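Local atomic coordinates of protein Niban 2 (Homo sapiens, PDB entry 7CTP), a protein that may help suppress apoptosis and, in cell culture, may promote invasion by melanoma cells, and is found in the cytoplasm and at membranes. Residues E132-S137 with E262-W267; H163-H168 with V240-G245; T6-A11 with I268-A273; K82-R87 with L151-Q156. All coordinates share one frame; numbering follows the deposited sequence.

Contact 1 of 4, residues E132-S137 with E262-W267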
loop_
_atom_site.group_PDB
_atom_site.type_symbol
_atom_site.label_atom_id
_atom_site.label_comp_id
_atom_site.label_asym_id
_atom_site.label_seq_id
_atom_site.Cartn_x
_atom_site.Cartn_y
_atom_site.Cartn_z
ATOM N N GLU A 132 -5.175 8.306 23.927
ATOM C CA GLU A 132 -4.196 9.330 23.586
ATOM C C GLU A 132 -4.284 9.692 22.108
ATOM O O GLU A 132 -4.212 10.873 21.739
ATOM C CB GLU A 132 -2.793 8.844 23.949
ATOM C CG GLU A 132 -1.698 9.851 23.660
ATOM C CD GLU A 132 -0.335 9.398 24.136
ATOM O OE1 GLU A 132 0.651 9.734 23.440
ATOM O OE2 GLU A 132 -0.250 8.730 25.202
ATOM N N LEU A 133 -4.490 8.687 21.258
ATOM C CA LEU A 133 -4.552 8.908 19.814
ATOM C C LEU A 133 -5.772 9.736 19.420
ATOM O O LEU A 133 -5.681 10.585 18.527
ATOM C CB LEU A 133 -4.547 7.558 19.096
ATOM C CG LEU A 133 -4.591 7.527 17.569
ATOM C CD1 LEU A 133 -3.454 8.351 17.001
ATOM C CD2 LEU A 133 -4.495 6.077 17.108
ATOM N N ILE A 134 -6.920 9.521 20.076
ATOM C CA ILE A 134 -8.118 10.297 19.749
ATOM C C ILE A 134 -8.289 11.525 20.631
ATOM O O ILE A 134 -9.253 12.281 20.444
ATOM C CB ILE A 134 -9.404 9.451 19.831
ATOM C CG1 ILE A 134 -9.668 8.988 21.271
ATOM C CG2 ILE A 134 -9.328 8.266 18.876
ATOM C CD1 ILE A 134 -11.068 8.440 21.494
ATOM N N GLY A 135 -7.362 11.773 21.558
ATOM C CA GLY A 135 -7.589 12.799 22.564
ATOM C C GLY A 135 -7.724 14.202 21.999
ATOM O O GLY A 135 -8.445 15.037 22.558
ATOM N N ASN A 136 -7.024 14.492 20.901
ATOM C CA ASN A 136 -7.065 15.822 20.301
ATOM C C ASN A 136 -7.833 15.832 18.985
ATOM O O ASN A 136 -7.605 16.692 18.131
ATOM C CB ASN A 136 -5.648 16.364 20.114
ATOM C CG ASN A 136 -4.964 16.628 21.443
ATOM O OD1 ASN A 136 -5.260 17.617 22.119
ATOM N ND2 ASN A 136 -4.068 15.732 21.832
ATOM N N SER A 137 -8.750 14.881 18.819
ATOM C CA SER A 137 -9.568 14.858 17.613
ATOM C C SER A 137 -10.550 16.020 17.584
ATOM O O SER A 137 -11.015 16.401 16.509
ATOM C CB SER A 137 -10.307 13.529 17.498
ATOM O OG SER A 137 -11.067 13.256 18.659
ATOM N N GLU A 262 -16.750 11.555 25.609
ATOM C CA GLU A 262 -18.048 11.299 24.989
ATOM C C GLU A 262 -18.200 12.077 23.686
ATOM O O GLU A 262 -18.708 11.544 22.690
ATOM C CB GLU A 262 -19.175 11.643 25.958
ATOM C CG GLU A 262 -20.596 11.550 25.374
ATOM C CD GLU A 262 -20.943 10.182 24.770
ATOM O OE1 GLU A 262 -20.221 9.187 25.013
ATOM O OE2 GLU A 262 -21.967 10.104 24.053
ATOM N N ARG A 263 -17.758 13.336 23.670
ATOM C CA ARG A 263 -17.782 14.107 22.432
ATOM C C ARG A 263 -16.882 13.470 21.377
ATOM O O ARG A 263 -17.234 13.424 20.189
ATOM C CB ARG A 263 -17.365 15.548 22.717
ATOM C CG ARG A 263 -18.409 16.336 23.527
ATOM C CD ARG A 263 -17.930 17.746 23.831
ATOM N NE ARG A 263 -17.778 18.525 22.604
ATOM C CZ ARG A 263 -16.638 19.079 22.207
ATOM N NH1 ARG A 263 -16.590 19.764 21.069
ATOM N NH2 ARG A 263 -15.546 18.950 22.955
ATOM N N GLN A 264 -15.722 12.952 21.800
ATOM C CA GLN A 264 -14.820 12.269 20.870
ATOM C C GLN A 264 -15.501 11.064 20.234
ATOM O O GLN A 264 -15.369 10.835 19.024
ATOM C CB GLN A 264 -13.529 11.844 21.587
ATOM C CG GLN A 264 -12.598 12.998 21.945
ATOM C CD GLN A 264 -11.628 12.661 23.086
ATOM O OE1 GLN A 264 -11.387 11.493 23.398
ATOM N NE2 GLN A 264 -11.079 13.695 23.711
ATOM N N ARG A 265 -16.274 10.311 21.024
ATOM C CA ARG A 265 -16.952 9.125 20.504
ATOM C C ARG A 265 -18.068 9.499 19.531
ATOM O O ARG A 265 -18.287 8.806 18.529
ATOM C CB ARG A 265 -17.504 8.291 21.659
ATOM C CG ARG A 265 -18.074 6.943 21.235
ATOM C CD ARG A 265 -19.362 6.621 21.980
ATOM N NE ARG A 265 -20.489 7.381 21.442
ATOM C CZ ARG A 265 -21.749 6.960 21.448
ATOM N NH1 ARG A 265 -22.708 7.718 20.939
ATOM N NH2 ARG A 265 -22.054 5.776 21.949
ATOM N N GLN A 266 -18.791 10.585 19.813
ATOM C CA GLN A 266 -19.823 11.031 18.885
ATOM C C GLN A 266 -19.217 11.434 17.553
ATOM O O GLN A 266 -19.781 11.139 16.490
ATOM C CB GLN A 266 -20.611 12.190 19.487
ATOM C CG GLN A 266 -21.428 11.774 20.675
ATOM C CD GLN A 266 -22.037 12.955 21.376
ATOM O OE1 GLN A 266 -21.921 13.094 22.592
ATOM N NE2 GLN A 266 -22.683 13.823 20.610
ATOM N N TRP A 267 -18.060 12.101 17.577
ATOM C CA TRP A 267 -17.442 12.484 16.312
ATOM C C TRP A 267 -17.032 11.251 15.508
ATOM O O TRP A 267 -17.185 11.221 14.279
ATOM C CB TRP A 267 -16.239 13.403 16.528
ATOM C CG TRP A 267 -15.499 13.533 15.244
ATOM C CD1 TRP A 267 -14.314 12.942 14.914
ATOM C CD2 TRP A 267 -15.950 14.211 14.070
ATOM N NE1 TRP A 267 -13.983 13.238 13.616
ATOM C CE2 TRP A 267 -14.969 14.019 13.073
ATOM C CE3 TRP A 267 -17.078 14.980 13.769
ATOM C CZ2 TRP A 267 -15.080 14.569 11.793
ATOM C CZ3 TRP A 267 -17.187 15.533 12.492
ATOM C CH2 TRP A 267 -16.195 15.321 11.520
HETATM O O HOH W 1 -12.909 11.559 17.862
#
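The chain turns at Ile134-Ser137 in a type I beta turn just where it draws closest to helix 260-337, with the CA atoms of Ser137 and Gln264 6.7 Å apart. The side chain of Gln264 runs out extended beyond CG, so that the amide lies against the turn and crosses Ile134 obliquely. Gln264 OE1 sits against the end of the isoleucine, 3.6 Å from Ile134 CD1, while Gln264 NE2 comes to 3.2 Å from Gly135 O at an angle too poor for a hydrogen bond. Lower on the same side chain, Gln264 CG packs 3.6 Å from Ser137 OG. That hydroxyl closes the turn on itself: with chi1 at 55° it lies between its own backbone N and carbonyl carbon and donates to Ile134 O at 2.7 Å, in the carbonyl plane, an oxygen that also accepts from Ser137 N. A water bridges the two segments, donating to Ser137 OG (2.6 Å) and to Gln264 O (2.8 Å). The contact thus joins the PH domain to the long helix 260-337 through one glutamine, a water and a turn. Around it, Ile134 also packs on Trp162 of strand 157-162, and Lys249 of helix 232-252 bonds to Ser137 O.

Contact 2 of 4, residues H163-H168 with V240-G245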
loop_
_atom_site.group_PDB
_atom_site.type_symbol
_atom_site.label_atom_id
_atom_site.label_comp_id
_atom_site.label_asym_id
_atom_site.label_seq_id
_atom_site.Cartn_x
_atom_site.Cartn_y
_atom_site.Cartn_z
ATOM N N HIS A 163 -9.051 3.869 12.792
ATOM C CA HIS A 163 -8.977 4.374 11.423
ATOM C C HIS A 163 -9.242 5.870 11.502
ATOM O O HIS A 163 -10.036 6.306 12.342
ATOM C CB HIS A 163 -10.017 3.657 10.535
ATOM C CG HIS A 163 -9.932 3.965 9.068
ATOM N ND1 HIS A 163 -10.360 5.159 8.527
ATOM C CD2 HIS A 163 -9.543 3.197 8.022
ATOM C CE1 HIS A 163 -10.206 5.129 7.214
ATOM N NE2 HIS A 163 -9.719 3.946 6.881
ATOM N N PRO A 164 -8.575 6.689 10.677
ATOM C CA PRO A 164 -8.774 8.144 10.821
ATOM C C PRO A 164 -10.196 8.596 10.551
ATOM O O PRO A 164 -10.611 9.629 11.101
ATOM C CB PRO A 164 -7.784 8.747 9.810
ATOM C CG PRO A 164 -7.501 7.631 8.830
ATOM C CD PRO A 164 -7.570 6.366 9.649
ATOM N N TYR A 165 -10.966 7.847 9.735
ATOM C CA TYR A 165 -12.290 8.283 9.274
ATOM C C TYR A 165 -13.394 7.265 9.518
ATOM O O TYR A 165 -14.546 7.663 9.716
ATOM C CB TYR A 165 -12.255 8.620 7.757
ATOM C CG TYR A 165 -11.094 9.497 7.351
ATOM C CD1 TYR A 165 -10.921 10.756 7.911
ATOM C CD2 TYR A 165 -10.153 9.051 6.438
ATOM C CE1 TYR A 165 -9.857 11.548 7.561
ATOM C CE2 TYR A 165 -9.074 9.848 6.076
ATOM C CZ TYR A 165 -8.939 11.091 6.654
ATOM O OH TYR A 165 -7.876 11.897 6.322
ATOM N N ALA A 166 -13.085 5.966 9.470
ATOM C CA ALA A 166 -14.097 4.926 9.593
ATOM C C ALA A 166 -14.239 4.501 11.059
ATOM O O ALA A 166 -13.525 4.981 11.940
ATOM C CB ALA A 166 -13.740 3.741 8.701
ATOM N N ARG A 167 -15.158 3.577 11.334
ATOM C CA ARG A 167 -15.456 3.301 12.731
ATOM C C ARG A 167 -14.317 2.515 13.373
ATOM O O ARG A 167 -13.477 1.909 12.703
ATOM C CB ARG A 167 -16.785 2.555 12.891
ATOM C CG ARG A 167 -16.773 1.090 12.520
ATOM C CD ARG A 167 -17.798 0.303 13.364
ATOM N NE ARG A 167 -17.269 -0.041 14.690
ATOM C CZ ARG A 167 -17.951 -0.662 15.656
ATOM N NH1 ARG A 167 -17.366 -0.927 16.828
ATOM N NH2 ARG A 167 -19.214 -1.018 15.460
ATOM N N HIS A 168 -14.273 2.566 14.694
ATOM C CA HIS A 168 -13.239 1.885 15.452
ATOM C C HIS A 168 -13.835 0.631 16.061
ATOM O O HIS A 168 -15.028 0.586 16.366
ATOM C CB HIS A 168 -12.668 2.784 16.546
ATOM C CG HIS A 168 -12.186 4.109 16.038
ATOM N ND1 HIS A 168 -11.912 5.172 16.870
ATOM C CD2 HIS A 168 -11.926 4.536 14.778
ATOM C CE1 HIS A 168 -11.503 6.200 16.144
ATOM N NE2 HIS A 168 -11.509 5.843 14.870
ATOM N N VAL A 240 -11.414 12.533 -0.082
ATOM C CA VAL A 240 -12.557 13.385 0.245
ATOM C C VAL A 240 -12.597 13.695 1.738
ATOM O O VAL A 240 -12.785 14.852 2.135
ATOM C CB VAL A 240 -13.868 12.729 -0.226
ATOM C CG1 VAL A 240 -15.080 13.537 0.268
ATOM C CG2 VAL A 240 -13.892 12.626 -1.745
ATOM N N MET A 241 -12.457 12.667 2.587
ATOM C CA MET A 241 -12.529 12.896 4.034
ATOM C C MET A 241 -11.426 13.832 4.510
ATOM O O MET A 241 -11.654 14.673 5.389
ATOM C CB MET A 241 -12.454 11.578 4.803
ATOM C CG MET A 241 -13.639 10.632 4.590
ATOM S SD MET A 241 -15.242 11.326 5.055
ATOM C CE MET A 241 -15.055 11.451 6.841
ATOM N N GLU A 242 -10.221 13.693 3.952
ATOM C CA GLU A 242 -9.136 14.595 4.332
ATOM C C GLU A 242 -9.513 16.041 4.045
ATOM O O GLU A 242 -9.254 16.939 4.856
ATOM C CB GLU A 242 -7.853 14.214 3.595
ATOM C CG GLU A 242 -6.704 15.216 3.761
ATOM C CD GLU A 242 -5.481 14.857 2.924
ATOM O OE1 GLU A 242 -5.618 14.582 1.712
ATOM O OE2 GLU A 242 -4.373 14.844 3.496
ATOM N N GLU A 243 -10.160 16.278 2.914
ATOM C CA GLU A 243 -10.485 17.637 2.517
ATOM C C GLU A 243 -11.680 18.181 3.291
ATOM O O GLU A 243 -11.667 19.341 3.727
ATOM C CB GLU A 243 -10.744 17.679 1.011
ATOM C CG GLU A 243 -10.884 19.079 0.450
ATOM C CD GLU A 243 -10.713 19.138 -1.052
ATOM O OE1 GLU A 243 -9.939 18.328 -1.611
ATOM O OE2 GLU A 243 -11.356 20.010 -1.673
ATOM N N LEU A 244 -12.715 17.363 3.486
ATOM C CA LEU A 244 -13.960 17.845 4.079
ATOM C C LEU A 244 -13.984 17.774 5.595
ATOM O O LEU A 244 -14.747 18.520 6.220
ATOM C CB LEU A 244 -15.148 17.046 3.542
ATOM C CG LEU A 244 -15.432 17.183 2.054
ATOM C CD1 LEU A 244 -16.811 16.632 1.726
ATOM C CD2 LEU A 244 -15.319 18.650 1.628
ATOM N N GLY A 245 -13.185 16.889 6.196
ATOM C CA GLY A 245 -13.166 16.682 7.631
ATOM C C GLY A 245 -13.031 17.935 8.478
ATOM O O GLY A 245 -13.826 18.166 9.401
#
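Tyr165 lays its ring against Met241 of helix 232-252, and the loop that carries it is shaped from His163 onward. His163 ND1 accepts the backbone N-H of Tyr165 at 3.0 Å, nearly straight at 165° and in the imidazole plane, which ties the imidazole to the backbone two residues on. Pro164 follows, its CB over the centre of one face of the Tyr165 ring. The opposite face takes Met241 CB, a CH-pi contact 3.5 Å from the ring centroid and 11° off the normal, so the phenol lies between proline and methionine. With CG anti to its carbonyl carbon (chi1 -47°), the ring slides past Met241, and Tyr165 OH ends 3.6 Å from Glu242 CB. This loop joins strands 157-162 and 169-173 of the PH domain's sheet, so the tyrosine ties that domain to the helical part of the chain. Were Tyr165 reduced to alanine, the ring would be gone, and a gap between Pro164 and Met241 would be likely to open. The carboxylate of Glu242 turns elsewhere, to a salt bridge with Arg216. Farther along, Arg167 grips His168 O side-on through NE and NH1, and His168 NE2 donates to His163 O.

Contact 3 of 4, residues T6-A11 with I268-A273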
loop_
_atom_site.group_PDB
_atom_site.type_symbol
_atom_site.label_atom_id
_atom_site.label_comp_id
_atom_site.label_asym_id
_atom_site.label_seq_id
_atom_site.Cartn_x
_atom_site.Cartn_y
_atom_site.Cartn_z
ATOM N N THR A 6 -29.673 13.565 14.306
ATOM C CA THR A 6 -29.633 14.981 14.650
ATOM C C THR A 6 -28.671 15.746 13.753
ATOM O O THR A 6 -29.034 16.782 13.185
ATOM C CB THR A 6 -29.233 15.157 16.111
ATOM O OG1 THR A 6 -30.154 14.442 16.942
ATOM C CG2 THR A 6 -29.250 16.641 16.485
ATOM N N HIS A 7 -27.444 15.249 13.609
ATOM C CA HIS A 7 -26.397 16.021 12.960
ATOM C C HIS A 7 -26.169 15.642 11.509
ATOM O O HIS A 7 -25.639 16.464 10.749
ATOM C CB HIS A 7 -25.092 15.893 13.745
ATOM C CG HIS A 7 -25.212 16.344 15.166
ATOM N ND1 HIS A 7 -25.504 17.648 15.506
ATOM C CD2 HIS A 7 -25.114 15.661 16.332
ATOM C CE1 HIS A 7 -25.567 17.752 16.822
ATOM N NE2 HIS A 7 -25.331 16.561 17.346
ATOM N N LEU A 8 -26.564 14.447 11.091
ATOM C CA LEU A 8 -26.535 14.157 9.662
ATOM C C LEU A 8 -27.952 14.053 9.118
ATOM O O LEU A 8 -28.332 13.026 8.542
ATOM C CB LEU A 8 -25.740 12.875 9.378
ATOM C CG LEU A 8 -24.264 12.949 9.755
ATOM C CD1 LEU A 8 -23.567 11.623 9.514
ATOM C CD2 LEU A 8 -23.578 14.058 8.969
ATOM N N ASP A 9 -28.741 15.117 9.277
ATOM C CA ASP A 9 -30.071 15.127 8.687
ATOM C C ASP A 9 -29.969 15.250 7.167
ATOM O O ASP A 9 -28.883 15.351 6.589
ATOM C CB ASP A 9 -30.943 16.233 9.301
ATOM C CG ASP A 9 -30.455 17.647 8.998
ATOM O OD1 ASP A 9 -29.541 17.844 8.170
ATOM O OD2 ASP A 9 -31.005 18.587 9.618
ATOM N N ASP A 10 -31.126 15.206 6.506
ATOM C CA ASP A 10 -31.128 15.188 5.046
ATOM C C ASP A 10 -30.429 16.413 4.469
ATOM O O ASP A 10 -29.692 16.303 3.483
ATOM C CB ASP A 10 -32.557 15.089 4.521
ATOM C CG ASP A 10 -33.097 13.672 4.566
ATOM O OD1 ASP A 10 -32.345 12.754 4.953
ATOM O OD2 ASP A 10 -34.275 13.485 4.209
ATOM N N ALA A 11 -30.636 17.585 5.073
ATOM C CA ALA A 11 -30.032 18.801 4.535
ATOM C C ALA A 11 -28.516 18.733 4.616
ATOM O O ALA A 11 -27.812 19.082 3.659
ATOM C CB ALA A 11 -30.550 20.033 5.281
ATOM N N ILE A 268 -16.520 10.219 16.189
ATOM C CA ILE A 268 -16.141 8.985 15.499
ATOM C C ILE A 268 -17.349 8.372 14.803
ATOM O O ILE A 268 -17.254 7.889 13.668
ATOM C CB ILE A 268 -15.487 7.998 16.488
ATOM C CG1 ILE A 268 -14.099 8.499 16.900
ATOM C CG2 ILE A 268 -15.407 6.594 15.863
ATOM C CD1 ILE A 268 -13.626 7.969 18.251
ATOM N N GLN A 269 -18.508 8.392 15.468
ATOM C CA GLN A 269 -19.723 7.850 14.866
ATOM C C GLN A 269 -20.149 8.662 13.647
ATOM O O GLN A 269 -20.537 8.096 12.615
ATOM C CB GLN A 269 -20.841 7.807 15.910
ATOM C CG GLN A 269 -22.087 7.064 15.449
ATOM C CD GLN A 269 -23.010 6.709 16.601
ATOM O OE1 GLN A 269 -22.897 7.262 17.700
ATOM N NE2 GLN A 269 -23.927 5.779 16.356
ATOM N N ILE A 270 -20.097 9.992 13.756
ATOM C CA ILE A 270 -20.431 10.863 12.628
ATOM C C ILE A 270 -19.467 10.638 11.469
ATOM O O ILE A 270 -19.879 10.536 10.309
ATOM C CB ILE A 270 -20.427 12.335 13.072
ATOM C CG1 ILE A 270 -21.582 12.601 14.038
ATOM C CG2 ILE A 270 -20.492 13.267 11.837
ATOM C CD1 ILE A 270 -21.436 13.891 14.816
ATOM N N SER A 271 -18.166 10.573 11.770
ATOM C CA SER A 271 -17.159 10.400 10.723
ATOM C C SER A 271 -17.387 9.103 9.953
ATOM O O SER A 271 -17.275 9.068 8.717
ATOM C CB SER A 271 -15.761 10.413 11.331
ATOM O OG SER A 271 -14.761 10.396 10.328
ATOM N N ASP A 272 -17.676 8.013 10.672
ATOM C CA ASP A 272 -17.906 6.739 9.993
ATOM C C ASP A 272 -19.103 6.814 9.057
ATOM O O ASP A 272 -19.078 6.239 7.959
ATOM C CB ASP A 272 -18.128 5.603 10.990
ATOM C CG ASP A 272 -18.398 4.277 10.272
ATOM O OD1 ASP A 272 -17.454 3.716 9.683
ATOM O OD2 ASP A 272 -19.555 3.819 10.249
ATOM N N ALA A 273 -20.176 7.484 9.491
ATOM C CA ALA A 273 -21.359 7.632 8.651
ATOM C C ALA A 273 -21.047 8.442 7.399
ATOM O O ALA A 273 -21.492 8.088 6.300
ATOM C CB ALA A 273 -22.500 8.278 9.437
#
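A break between two helices at the N-terminus, where helix 3-7 gives way to the long helix 10-48, is the element that meets helix 260-337 here. Leu8 is the first residue to leave helical backbone angles, and Asp9 stands at the N-cap of the next helix, its OD1 accepting from Arg12 N. The kink brings Leu8 to the facing helix, with its CA 7.5 Å from that of Ile270. The contact is apolar and carried chiefly by methyl groups. Leu8 holds CG anti to its carbonyl carbon, beside the backbone N (chi1 -63°), and the branch beyond sets CD1 between Ile270 and Ala273, three residues apart on the helix. There Leu8 CD1 touches Ile270 CG2 at 4.2 Å and lies 3.9 Å from Ile270 O.

His7, the last residue of the first helix, adds a looser touch: His7 CB stands 4.3 Å from Ile270 CD1, and Thr6 CG2 covers one face of its imidazole. Ile270 thus uses both branches, CG2 for the leucine and CD1 for the histidine. Other side chains of the short helix extend the same seam, Val3 on Ile270 and Leu4 on Ala273, while Leu252 of helix 232-252 also packs on Ile270. Gly1, the site of N-myristoylation in the mature protein, begins the same N-terminal stretch, though no lipid is present in this structure. The tightest approach of the group is between Leu8 CD1 and Ala273 CB, 3.5 Å, methyl against methyl.

Contact 4 of 4, residues K82-R87 with L151-Q156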
loop_
_atom_site.group_PDB
_atom_site.type_symbol
_atom_site.label_atom_id
_atom_site.label_comp_id
_atom_site.label_asym_id
_atom_site.label_seq_id
_atom_site.Cartn_x
_atom_site.Cartn_y
_atom_site.Cartn_z
ATOM N N LYS A 82 -23.376 -1.082 24.289
ATOM C CA LYS A 82 -22.239 -0.798 25.167
ATOM C C LYS A 82 -21.838 -2.010 26.009
ATOM O O LYS A 82 -21.212 -1.855 27.063
ATOM C CB LYS A 82 -22.517 0.408 26.074
ATOM C CG LYS A 82 -22.932 1.657 25.318
ATOM C CD LYS A 82 -21.766 2.608 25.143
ATOM C CE LYS A 82 -22.064 3.598 24.052
ATOM N NZ LYS A 82 -21.894 3.004 22.692
ATOM N N LYS A 83 -22.191 -3.215 25.559
ATOM C CA LYS A 83 -21.887 -4.458 26.256
ATOM C C LYS A 83 -20.857 -5.263 25.473
ATOM O O LYS A 83 -20.847 -5.255 24.239
ATOM C CB LYS A 83 -23.149 -5.310 26.445
ATOM C CG LYS A 83 -24.013 -4.924 27.641
ATOM C CD LYS A 83 -25.465 -5.356 27.430
ATOM C CE LYS A 83 -26.284 -5.277 28.718
ATOM N NZ LYS A 83 -26.062 -4.012 29.468
ATOM N N TRP A 84 -20.001 -5.976 26.201
ATOM C CA TRP A 84 -19.042 -6.874 25.574
ATOM C C TRP A 84 -19.677 -8.239 25.331
ATOM O O TRP A 84 -20.291 -8.822 26.234
ATOM C CB TRP A 84 -17.799 -7.024 26.445
ATOM C CG TRP A 84 -16.966 -5.790 26.545
ATOM C CD1 TRP A 84 -17.177 -4.718 27.368
ATOM C CD2 TRP A 84 -15.775 -5.500 25.806
ATOM N NE1 TRP A 84 -16.191 -3.778 27.181
ATOM C CE2 TRP A 84 -15.318 -4.235 26.229
ATOM C CE3 TRP A 84 -15.051 -6.188 24.826
ATOM C CZ2 TRP A 84 -14.171 -3.643 25.703
ATOM C CZ3 TRP A 84 -13.913 -5.600 24.309
ATOM C CH2 TRP A 84 -13.483 -4.342 24.747
ATOM N N ARG A 85 -19.525 -8.751 24.113
ATOM C CA ARG A 85 -20.086 -10.034 23.723
ATOM C C ARG A 85 -18.991 -10.893 23.125
ATOM O O ARG A 85 -18.122 -10.386 22.410
ATOM C CB ARG A 85 -21.209 -9.877 22.691
ATOM C CG ARG A 85 -22.426 -9.118 23.171
ATOM C CD ARG A 85 -23.122 -9.821 24.327
ATOM N NE ARG A 85 -24.300 -9.075 24.767
ATOM C CZ ARG A 85 -24.796 -9.115 25.999
ATOM N NH1 ARG A 85 -24.220 -9.871 26.920
ATOM N NH2 ARG A 85 -25.870 -8.401 26.310
ATOM N N ASN A 86 -19.030 -12.192 23.416
ATOM C CA ASN A 86 -18.181 -13.118 22.684
ATOM C C ASN A 86 -18.528 -13.051 21.208
ATOM O O ASN A 86 -19.689 -12.843 20.835
ATOM C CB ASN A 86 -18.349 -14.552 23.191
ATOM C CG ASN A 86 -17.640 -15.570 22.301
ATOM O OD1 ASN A 86 -16.444 -15.818 22.452
ATOM N ND2 ASN A 86 -18.375 -16.146 21.351
ATOM N N ARG A 87 -17.512 -13.203 20.363
ATOM C CA ARG A 87 -17.720 -13.324 18.931
ATOM C C ARG A 87 -16.750 -14.358 18.393
ATOM O O ARG A 87 -15.571 -14.360 18.760
ATOM C CB ARG A 87 -17.513 -11.984 18.204
ATOM C CG ARG A 87 -18.616 -10.968 18.425
ATOM C CD ARG A 87 -19.810 -11.229 17.522
ATOM N NE ARG A 87 -20.893 -10.282 17.763
ATOM C CZ ARG A 87 -21.811 -10.420 18.714
ATOM N NH1 ARG A 87 -21.783 -11.474 19.519
ATOM N NH2 ARG A 87 -22.757 -9.504 18.858
ATOM N N LEU A 151 -14.270 3.662 28.016
ATOM C CA LEU A 151 -13.937 2.355 27.456
ATOM C C LEU A 151 -13.166 1.501 28.470
ATOM O O LEU A 151 -12.051 1.840 28.854
ATOM C CB LEU A 151 -13.130 2.523 26.167
ATOM C CG LEU A 151 -12.930 1.294 25.282
ATOM C CD1 LEU A 151 -14.257 0.632 24.945
ATOM C CD2 LEU A 151 -12.189 1.689 24.017
ATOM N N LYS A 152 -13.769 0.382 28.884
ATOM C CA LYS A 152 -13.247 -0.459 29.960
ATOM C C LYS A 152 -13.457 -1.920 29.585
ATOM O O LYS A 152 -14.598 -2.347 29.385
ATOM C CB LYS A 152 -13.947 -0.142 31.287
ATOM C CG LYS A 152 -13.210 0.838 32.185
ATOM C CD LYS A 152 -14.180 1.588 33.091
ATOM C CE LYS A 152 -13.660 2.980 33.423
ATOM N NZ LYS A 152 -12.959 3.025 34.738
ATOM N N CYS A 153 -12.363 -2.697 29.523
ATOM C CA CYS A 153 -12.372 -4.048 28.947
ATOM C C CYS A 153 -12.450 -5.124 30.031
ATOM O O CYS A 153 -11.869 -4.964 31.108
ATOM C CB CYS A 153 -11.122 -4.282 28.106
ATOM S SG CYS A 153 -10.829 -3.035 26.847
ATOM N N PRO A 154 -13.137 -6.235 29.741
ATOM C CA PRO A 154 -13.241 -7.325 30.727
ATOM C C PRO A 154 -11.946 -8.092 30.965
ATOM O O PRO A 154 -11.887 -8.881 31.917
ATOM C CB PRO A 154 -14.308 -8.252 30.124
ATOM C CG PRO A 154 -14.936 -7.487 28.990
ATOM C CD PRO A 154 -13.921 -6.503 28.525
ATOM N N THR A 155 -10.933 -7.930 30.118
ATOM C CA THR A 155 -9.640 -8.571 30.312
ATOM C C THR A 155 -8.541 -7.524 30.239
ATOM O O THR A 155 -8.775 -6.362 29.889
ATOM C CB THR A 155 -9.370 -9.669 29.273
ATOM O OG1 THR A 155 -8.873 -9.069 28.065
ATOM C CG2 THR A 155 -10.630 -10.472 28.973
ATOM N N GLN A 156 -7.325 -7.956 30.566
ATOM C CA GLN A 156 -6.154 -7.092 30.545
ATOM C C GLN A 156 -5.443 -7.071 29.197
ATOM O O GLN A 156 -4.339 -6.523 29.102
ATOM C CB GLN A 156 -5.161 -7.530 31.628
ATOM C CG GLN A 156 -5.785 -7.805 32.981
ATOM C CD GLN A 156 -5.917 -9.295 33.261
ATOM O OE1 GLN A 156 -6.717 -9.990 32.625
ATOM N NE2 GLN A 156 -5.132 -9.791 34.215
#
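At the centre, Pro154 CD sits over the indole of Trp84, 3.5 Å from the centroid of its five-membered ring and 12° off the normal, a CH-pi contact made squarely over the face. Pro154 CD comes nearest at Trp84 CD2 (3.4 Å), and Pro154 CG lies near Trp84 CG. The torsion places the ring here: with chi1 at -68°, CG lies anti to the carbonyl carbon, and the indole swings from strand 84-91 onto the loop leading into strand 157-162. Beside the benzene half, Cys153 SG approaches obliquely, 3.6 Å from Trp84 CZ2 and 4.5 Å from the six-membered ring centroid, a sulfur-aromatic contact rather than a stack. Leu151 CD1 touches the same Trp84 CZ2 at 4.3 Å.

Both segments belong to the PH domain, and the contact lies at its surface. Trp84 is also met by His77 in an edge-to-face ring pair and packs on Phe75 of the neighbouring strand 70-77 and Cys172 of strand 169-173, one strand farther. The polar rim is slight: Trp84 NE1 donates to Lys152 O at 3.1 Å, a weak bond bent to 127°. With a lysine in place of Trp84 the flat face is gone, which would probably leave Pro154 and the Cys153 sulfur without their aromatic partner and Lys152 O without this donor. The chemistry therefore implies a hold that rests chiefly on contact between carbon, sulfur and the indole, with the weak N-H bond a minor addition.

In the fold
Contacts 1, 2 and 3 lie on the same side of the chain's centre, with their own centres 12 to 15 Å apart. Contacts 1 and 3 share helix 260-337, and contact 2, on the preceding helix 232-252, touches both; a probable hydrogen bond between Ser271 OG, the donor, and Tyr165 O (2.8 Å) links it to contact 3. Contact 4 lies about 19 Å from contact 1 between centres. Along the chain contact 2 is nested in contact 1, and contact 1 in contact 3; contact 4, also nested in contact 3, crosses contact 1 and closes before contact 2 opens. Contacts 1 and 2 join the PH domain to the helical body, whereas contact 4 is internal to the domain.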